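Long-range contact in putative Transcriptional Regulator (Rhodococcus sp., PDB 2IA2), which probably binds DNA and regulates transcription as a member of the IclR family, its C-terminal domain being of the kind that senses small effectors: residues Met150-Leu155 / Ala188-Val193. Numbering follows the deposited sequence.
Sequences MGRVLL and AAILAV
With CG1 anti to its backbone N (chi1 175°), Val193 sends that methyl onto Val153, 3.8 Å from both Val153 CG2 and Val153 CA, while its CG2 turns to Arg152 CB. The valine side chains cross at about a right angle, short enough for the methyl to lie against backbone as well as side chain. Ile190 reaches further: CG1 lies anti to the carbonyl carbon, and chi2 of 154° carries CD1 outward to Leu155 CD1 at 3.8 Å, a leucine long enough to meet it tip to tip. Its CG2 lies 4.0 Å from Leu155 C, near Arg152 O, and its CG1 is 4.2 Å from Arg152 CG. An alanine in place of Ile190 would probably leave Leu155 CD1 and Arg152 CG without this partner and open a gap. Arg152 offers an aliphatic stem to the interface and a charged end to Glu204 (salt bridge) and Tyr146 O (hydrogen bond from NE); NH1 stops 4.0 Å from Ala189 CB, a small methyl that leaves room. No hydrogen bond joins 150-155 to 188-193, whose short axes cross at -77°. This mainly apolar crossing joins helix 183-196 to helix 149-156, which packs on the antiparallel sheet, a helix-on-sheet layering characteristic of the GAF-like C-terminal domain of IclR regulators.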
loop_
_atom_site.group_PDB
_atom_site.type_symbol
_atom_site.label_atom_id
_atom_site.label_comp_id
_atom_site.label_asym_id
_atom_site.label_seq_id
_atom_site.Cartn_x
_atom_site.Cartn_y
_atom_site.Cartn_z
HETATM N N MSE A 150 -0.904 20.593 -15.845
HETATM C CA MSE A 150 -0.301 19.402 -15.252
HETATM C C MSE A 150 1.149 19.192 -15.764
HETATM O O MSE A 150 2.026 18.855 -14.999
HETATM C CB MSE A 150 -1.167 18.174 -15.555
HETATM C CG MSE A 150 -2.422 18.231 -14.709
HETATM SE SE MSE A 150 -3.511 16.636 -14.703
HETATM C CE MSE A 150 -4.036 16.560 -16.565
ATOM N N GLY A 151 1.385 19.421 -17.042
ATOM C CA GLY A 151 2.716 19.285 -17.607
ATOM C C GLY A 151 3.726 20.201 -16.977
ATOM O O GLY A 151 4.841 19.762 -16.669
ATOM N N ARG A 152 3.354 21.467 -16.751
ATOM C CA ARG A 152 4.264 22.420 -16.093
ATOM C C ARG A 152 4.527 22.097 -14.670
ATOM O O ARG A 152 5.622 22.327 -14.180
ATOM C CB ARG A 152 3.773 23.863 -16.256
ATOM C CG ARG A 152 3.828 24.204 -17.714
ATOM C CD ARG A 152 3.529 25.674 -17.980
ATOM N NE ARG A 152 3.497 25.905 -19.428
ATOM C CZ ARG A 152 3.116 27.053 -19.993
ATOM N NH1 ARG A 152 2.760 28.104 -19.247
ATOM N NH2 ARG A 152 3.109 27.157 -21.312
ATOM N N VAL A 153 3.518 21.595 -13.989
ATOM C CA VAL A 153 3.678 21.033 -12.650
ATOM C C VAL A 153 4.670 19.866 -12.641
ATOM O O VAL A 153 5.543 19.765 -11.742
ATOM C CB VAL A 153 2.287 20.599 -12.057
ATOM C CG1 VAL A 153 2.449 19.726 -10.818
ATOM C CG2 VAL A 153 1.459 21.842 -11.699
ATOM N N LEU A 154 4.520 18.940 -13.591
ATOM C CA LEU A 154 5.392 17.754 -13.630
ATOM C C LEU A 154 6.828 18.148 -13.980
ATOM O O LEU A 154 7.776 17.637 -13.345
ATOM C CB LEU A 154 4.839 16.655 -14.609
ATOM C CG LEU A 154 3.558 15.987 -14.046
ATOM C CD1 LEU A 154 2.761 15.327 -15.148
ATOM C CD2 LEU A 154 3.896 14.960 -12.935
ATOM N N LEU A 155 6.981 19.036 -14.972
ATOM C CA LEU A 155 8.292 19.559 -15.340
ATOM C C LEU A 155 9.018 20.299 -14.192
ATOM O O LEU A 155 10.246 20.171 -14.046
ATOM C CB LEU A 155 8.177 20.471 -16.543
ATOM C CG LEU A 155 7.679 19.813 -17.831
ATOM C CD1 LEU A 155 7.452 20.889 -18.920
ATOM C CD2 LEU A 155 8.647 18.742 -18.296
ATOM N N ALA A 188 10.895 29.992 -17.085
ATOM C CA ALA A 188 10.459 30.910 -16.033
ATOM C C ALA A 188 9.062 30.557 -15.519
ATOM O O ALA A 188 8.824 30.577 -14.315
ATOM C CB ALA A 188 10.491 32.331 -16.545
ATOM N N ALA A 189 8.140 30.244 -16.434
ATOM C CA ALA A 189 6.796 29.830 -16.062
ATOM C C ALA A 189 6.845 28.533 -15.231
ATOM O O ALA A 189 6.120 28.392 -14.242
ATOM C CB ALA A 189 5.945 29.656 -17.299
ATOM N N ILE A 190 7.735 27.610 -15.603
ATOM C CA ILE A 190 7.913 26.351 -14.871
ATOM C C ILE A 190 8.511 26.557 -13.469
ATOM O O ILE A 190 8.066 25.933 -12.517
ATOM C CB ILE A 190 8.745 25.333 -15.673
ATOM C CG1 ILE A 190 7.935 24.813 -16.863
ATOM C CG2 ILE A 190 9.204 24.211 -14.793
ATOM C CD1 ILE A 190 8.773 24.339 -18.027
ATOM N N LEU A 191 9.525 27.417 -13.347
ATOM C CA LEU A 191 10.071 27.732 -12.036
ATOM C C LEU A 191 9.049 28.504 -11.172
ATOM O O LEU A 191 9.039 28.319 -9.957
ATOM C CB LEU A 191 11.417 28.494 -12.128
ATOM C CG LEU A 191 12.542 27.887 -12.982
ATOM C CD1 LEU A 191 13.828 28.786 -12.951
ATOM C CD2 LEU A 191 12.849 26.464 -12.579
ATOM N N ALA A 192 8.207 29.351 -11.775
ATOM C CA ALA A 192 7.135 30.012 -10.994
ATOM C C ALA A 192 6.214 28.952 -10.356
ATOM O O ALA A 192 5.859 29.047 -9.198
ATOM C CB ALA A 192 6.336 30.967 -11.855
ATOM N N VAL A 193 5.864 27.916 -11.118
ATOM C CA VAL A 193 5.084 26.790 -10.609
ATOM C C VAL A 193 5.770 26.132 -9.426
ATOM O O VAL A 193 5.140 25.755 -8.468
ATOM C CB VAL A 193 4.876 25.724 -11.717
ATOM C CG1 VAL A 193 4.173 24.498 -11.153
ATOM C CG2 VAL A 193 4.089 26.325 -12.876
#